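Local coordinates for protein 4-alpha-glucanotransferase (Aquifex aeolicus, PDB 1TZ7) that is an amylomaltase, also called disproportionating enzyme or D-enzyme, a single-chain protein of the 4-alpha-glucanotransferase family built around a parallel beta/alpha barrel, at residues His404-Asn415 / Asp459-Asn470. Numbering follows the deposited sequence.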
loop_
_atom_site.group_PDB
_atom_site.type_symbol
_atom_site.label_atom_id
_atom_site.label_comp_id
_atom_site.label_asym_id
_atom_site.label_seq_id
_atom_site.Cartn_x
_atom_site.Cartn_y
_atom_site.Cartn_z
ATOM N N HIS A 404 9.955 1.765 0.500
ATOM C CA HIS A 404 9.614 2.434 -0.729
ATOM C C HIS A 404 9.670 3.977 -0.624
ATOM O O HIS A 404 9.692 4.665 -1.635
ATOM C CB HIS A 404 8.245 1.998 -1.163
ATOM C CG HIS A 404 7.145 2.404 -0.228
ATOM N ND1 HIS A 404 7.102 2.080 1.103
ATOM C CD2 HIS A 404 6.051 3.101 -0.463
ATOM C CE1 HIS A 404 5.998 2.589 1.631
ATOM N NE2 HIS A 404 5.353 3.204 0.702
ATOM N N ASP A 405 9.691 4.499 0.601
ATOM C CA ASP A 405 9.830 5.953 0.823
ATOM C C ASP A 405 11.305 6.381 0.881
ATOM O O ASP A 405 11.606 7.552 1.037
ATOM C CB ASP A 405 9.134 6.360 2.121
ATOM C CG ASP A 405 7.632 6.305 2.015
ATOM O OD1 ASP A 405 7.089 6.745 0.975
ATOM O OD2 ASP A 405 6.912 5.841 2.920
ATOM N N LEU A 406 12.205 5.417 0.757
ATOM C CA LEU A 406 13.624 5.648 0.984
ATOM C C LEU A 406 14.400 5.296 -0.259
ATOM O O LEU A 406 13.937 4.513 -1.084
ATOM C CB LEU A 406 14.114 4.776 2.141
ATOM C CG LEU A 406 14.065 5.358 3.559
ATOM C CD1 LEU A 406 12.876 6.279 3.758
ATOM C CD2 LEU A 406 14.038 4.228 4.572
ATOM N N PRO A 407 15.598 5.849 -0.391
ATOM C CA PRO A 407 16.540 5.355 -1.390
ATOM C C PRO A 407 16.936 3.928 -1.047
ATOM O O PRO A 407 17.018 3.599 0.136
ATOM C CB PRO A 407 17.742 6.318 -1.270
ATOM C CG PRO A 407 17.564 7.052 0.016
ATOM C CD PRO A 407 16.145 6.955 0.411
ATOM N N PRO A 408 17.150 3.082 -2.046
ATOM C CA PRO A 408 17.727 1.763 -1.799
ATOM C C PRO A 408 19.077 1.898 -1.117
ATOM O O PRO A 408 19.751 2.916 -1.292
ATOM C CB PRO A 408 17.873 1.168 -3.210
ATOM C CG PRO A 408 16.886 1.914 -4.041
ATOM C CD PRO A 408 16.859 3.303 -3.475
ATOM N N ILE A 409 19.458 0.889 -0.342
ATOM C CA ILE A 409 20.666 0.948 0.490
ATOM C C ILE A 409 21.900 1.449 -0.274
ATOM O O ILE A 409 22.691 2.225 0.261
ATOM C CB ILE A 409 20.949 -0.451 1.104
ATOM C CG1 ILE A 409 19.971 -0.739 2.249
ATOM C CG2 ILE A 409 22.409 -0.552 1.600
ATOM C CD1 ILE A 409 20.052 0.266 3.412
ATOM N N ARG A 410 22.064 1.005 -1.517
ATOM C CA ARG A 410 23.266 1.338 -2.289
ATOM C C ARG A 410 23.315 2.830 -2.631
ATOM O O ARG A 410 24.380 3.431 -2.629
ATOM C CB ARG A 410 23.336 0.504 -3.571
ATOM C CG ARG A 410 24.656 0.673 -4.360
ATOM C CD ARG A 410 24.818 -0.314 -5.517
ATOM N NE ARG A 410 26.162 -0.279 -6.091
ATOM C CZ ARG A 410 26.581 -1.070 -7.078
ATOM N NH1 ARG A 410 25.766 -1.967 -7.609
ATOM N NH2 ARG A 410 27.822 -0.964 -7.535
ATOM N N GLY A 411 22.152 3.413 -2.931
ATOM C CA GLY A 411 22.057 4.838 -3.224
ATOM C C GLY A 411 22.132 5.693 -1.968
ATOM O O GLY A 411 22.677 6.791 -1.982
ATOM N N TRP A 412 21.572 5.178 -0.884
ATOM C CA TRP A 412 21.688 5.802 0.426
ATOM C C TRP A 412 23.158 5.876 0.847
ATOM O O TRP A 412 23.623 6.905 1.357
ATOM C CB TRP A 412 20.869 5.001 1.450
ATOM C CG TRP A 412 21.258 5.209 2.879
ATOM C CD1 TRP A 412 20.872 6.236 3.697
ATOM C CD2 TRP A 412 22.088 4.355 3.675
ATOM N NE1 TRP A 412 21.421 6.076 4.949
ATOM C CE2 TRP A 412 22.172 4.928 4.962
ATOM C CE3 TRP A 412 22.782 3.158 3.429
ATOM C CZ2 TRP A 412 22.919 4.350 5.997
ATOM C CZ3 TRP A 412 23.520 2.586 4.459
ATOM C CH2 TRP A 412 23.581 3.184 5.724
ATOM N N PHE A 413 23.891 4.794 0.618
ATOM C CA PHE A 413 25.292 4.738 0.998
ATOM C C PHE A 413 26.120 5.707 0.178
ATOM O O PHE A 413 27.075 6.295 0.682
ATOM C CB PHE A 413 25.846 3.323 0.834
ATOM C CG PHE A 413 27.272 3.188 1.259
ATOM C CD1 PHE A 413 27.598 3.031 2.601
ATOM C CD2 PHE A 413 28.299 3.235 0.323
ATOM C CE1 PHE A 413 28.923 2.913 2.999
ATOM C CE2 PHE A 413 29.625 3.116 0.718
ATOM C CZ PHE A 413 29.935 2.956 2.054
ATOM N N GLU A 414 25.756 5.874 -1.092
ATOM C CA GLU A 414 26.487 6.771 -1.986
ATOM C C GLU A 414 26.531 8.186 -1.409
ATOM O O GLU A 414 27.550 8.857 -1.484
ATOM C CB GLU A 414 25.841 6.791 -3.378
ATOM C CG GLU A 414 26.542 7.713 -4.379
ATOM C CD GLU A 414 25.911 7.671 -5.758
ATOM O OE1 GLU A 414 26.617 7.969 -6.744
ATOM O OE2 GLU A 414 24.711 7.340 -5.858
ATOM N N ASN A 415 25.410 8.624 -0.830
ATOM C CA ASN A 415 25.273 10.001 -0.335
ATOM C C ASN A 415 25.424 10.093 1.187
ATOM O O ASN A 415 25.154 11.132 1.779
ATOM C CB ASN A 415 23.910 10.573 -0.746
ATOM C CG ASN A 415 23.753 10.681 -2.245
ATOM O OD1 ASN A 415 24.655 11.131 -2.939
ATOM N ND2 ASN A 415 22.599 10.268 -2.751
ATOM N N ASP A 459 17.280 -3.619 -3.071
ATOM C CA ASP A 459 18.472 -3.968 -2.291
ATOM C C ASP A 459 18.994 -5.353 -2.675
ATOM O O ASP A 459 20.204 -5.564 -2.784
ATOM C CB ASP A 459 18.164 -3.925 -0.793
ATOM C CG ASP A 459 17.829 -2.527 -0.303
ATOM O OD1 ASP A 459 18.198 -1.543 -0.988
ATOM O OD2 ASP A 459 17.202 -2.314 0.753
ATOM N N LEU A 460 18.073 -6.290 -2.876
ATOM C CA LEU A 460 18.425 -7.623 -3.364
ATOM C C LEU A 460 19.168 -7.527 -4.697
ATOM O O LEU A 460 20.096 -8.298 -4.960
ATOM C CB LEU A 460 17.163 -8.473 -3.537
ATOM C CG LEU A 460 17.250 -9.960 -3.164
ATOM C CD1 LEU A 460 16.077 -10.717 -3.774
ATOM C CD2 LEU A 460 18.565 -10.579 -3.598
ATOM N N LEU A 461 18.755 -6.573 -5.531
ATOM C CA LEU A 461 19.324 -6.411 -6.869
ATOM C C LEU A 461 20.501 -5.434 -6.872
ATOM O O LEU A 461 21.098 -5.169 -7.922
ATOM C CB LEU A 461 18.240 -5.929 -7.842
ATOM C CG LEU A 461 17.057 -6.896 -8.033
ATOM C CD1 LEU A 461 15.981 -6.275 -8.907
ATOM C CD2 LEU A 461 17.528 -8.214 -8.626
ATOM N N ASN A 462 20.828 -4.895 -5.698
ATOM C CA ASN A 462 21.987 -4.001 -5.547
ATOM C C ASN A 462 21.877 -2.749 -6.444
ATOM O O ASN A 462 22.823 -2.390 -7.156
ATOM C CB ASN A 462 23.295 -4.766 -5.843
ATOM C CG ASN A 462 24.480 -4.238 -5.041
ATOM O OD1 ASN A 462 24.314 -3.463 -4.098
ATOM N ND2 ASN A 462 25.679 -4.662 -5.415
ATOM N N LEU A 463 20.719 -2.089 -6.389
ATOM C CA LEU A 463 20.442 -0.925 -7.237
ATOM C C LEU A 463 20.566 0.367 -6.441
ATOM O O LEU A 463 20.418 0.370 -5.219
ATOM C CB LEU A 463 19.037 -1.031 -7.835
ATOM C CG LEU A 463 18.785 -2.240 -8.740
ATOM C CD1 LEU A 463 17.322 -2.294 -9.145
ATOM C CD2 LEU A 463 19.692 -2.197 -9.982
ATOM N N GLY A 464 20.829 1.466 -7.145
ATOM C CA GLY A 464 21.116 2.745 -6.504
ATOM C C GLY A 464 19.913 3.680 -6.462
ATOM O O GLY A 464 18.765 3.236 -6.475
ATOM N N ASN A 465 20.192 4.981 -6.412
ATOM C CA ASN A 465 19.155 6.008 -6.261
ATOM C C ASN A 465 18.178 6.049 -7.438
ATOM O O ASN A 465 17.048 6.508 -7.295
ATOM C CB ASN A 465 19.806 7.390 -6.099
ATOM C CG ASN A 465 20.510 7.550 -4.766
ATOM O OD1 ASN A 465 21.712 7.827 -4.713
ATOM N ND2 ASN A 465 19.769 7.379 -3.685
ATOM N N GLU A 466 18.628 5.578 -8.599
ATOM C CA GLU A 466 17.791 5.557 -9.800
ATOM C C GLU A 466 16.569 4.628 -9.639
ATOM O O GLU A 466 15.562 4.800 -10.323
ATOM C CB GLU A 466 18.628 5.141 -11.034
ATOM C CG GLU A 466 18.785 3.625 -11.232
ATOM C CD GLU A 466 19.878 3.013 -10.359
ATOM O OE1 GLU A 466 20.144 1.800 -10.505
ATOM O OE2 GLU A 466 20.467 3.738 -9.534
ATOM N N ALA A 467 16.670 3.656 -8.729
ATOM C CA ALA A 467 15.603 2.665 -8.529
ATOM C C ALA A 467 14.721 3.005 -7.315
ATOM O O ALA A 467 13.947 2.173 -6.854
ATOM C CB ALA A 467 16.204 1.277 -8.368
ATOM N N ARG A 468 14.842 4.228 -6.812
ATOM C CA ARG A 468 14.010 4.680 -5.699
ATOM C C ARG A 468 12.530 4.712 -6.113
ATOM O O ARG A 468 12.175 5.283 -7.141
ATOM C CB ARG A 468 14.449 6.068 -5.241
ATOM C CG ARG A 468 13.766 6.541 -3.978
ATOM C CD ARG A 468 14.354 7.832 -3.397
ATOM N NE ARG A 468 13.638 8.251 -2.198
ATOM C CZ ARG A 468 14.053 9.195 -1.368
ATOM N NH1 ARG A 468 15.190 9.837 -1.595
ATOM N NH2 ARG A 468 13.327 9.501 -0.302
ATOM N N MET A 469 11.682 4.098 -5.307
ATOM C CA MET A 469 10.268 4.001 -5.622
ATOM C C MET A 469 9.573 5.349 -5.414
ATOM O O MET A 469 8.903 5.848 -6.310
ATOM C CB MET A 469 9.601 2.922 -4.758
ATOM C CG MET A 469 8.200 2.538 -5.212
ATOM S SD MET A 469 8.146 1.909 -6.924
ATOM C CE MET A 469 6.656 0.883 -6.849
ATOM N N ASN A 470 9.744 5.937 -4.230
ATOM C CA ASN A 470 9.074 7.210 -3.901
ATOM C C ASN A 470 9.971 8.177 -3.140
ATOM O O ASN A 470 10.753 7.774 -2.272
ATOM C CB ASN A 470 7.796 6.954 -3.093
ATOM C CG ASN A 470 7.074 8.248 -2.708
ATOM O OD1 ASN A 470 6.724 9.052 -3.565
ATOM N ND2 ASN A 470 6.854 8.443 -1.408
HETATM O O HOH W 1 12.688 2.829 -2.716
HETATM O O HOH W 2 20.281 -0.999 -2.773
HETATM O O HOH W 3 23.060 5.633 -6.796
#
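Asp459 reaches the first turn of helix 409-414: its OD1 takes the Ile409 N-H at 2.8 Å, on the syn side of the carboxylate but 32° out of its plane. This sets a carboxylate at the N-terminal end of helix 409-414, where the helix dipole would probably favour its negative charge. The same oxygen accepts from a water that also accepts the Arg410 N-H and donates to Leu463 O. OD2 turns back to Thr401 and Ser402.

Two arginines bond to backbone carbonyls. Arg410 stretches out, CG trans to the backbone N (chi1 -173°), which carries NH1 to Asn462 O (3.0 Å), an atom lying in the guanidinium plane; NH2 forms a salt bridge with Glu434. Asn462, just past helix 457-460, has the positive phi of a Schellman motif, and its amide is held by Asn438 and Glu435. Arg468 donates from NH2 to Asp405 O (2.9 Å) and from NE to Asn470 O, while Pro407 CD sits 3.5 Å above the centre of its guanidinium. Farther along, Asn470 ND2 meets Asp405 OD1 at 2.9 Å, nearly along the C-O axis, with the two flat groups 66° apart.

Packing centres on Pro408, the N-cap residue, whose CB and CG rest against the carbonyl oxygens of Leu463 and Gly464. The CA atoms of Gly411 and Gly464 are 4.0 Å apart.

Both segments follow neighbouring strands of the parallel barrel sheet, 397-400 and 452-456, and helix 437-447 packs against Ile409, Arg410 and Asp459.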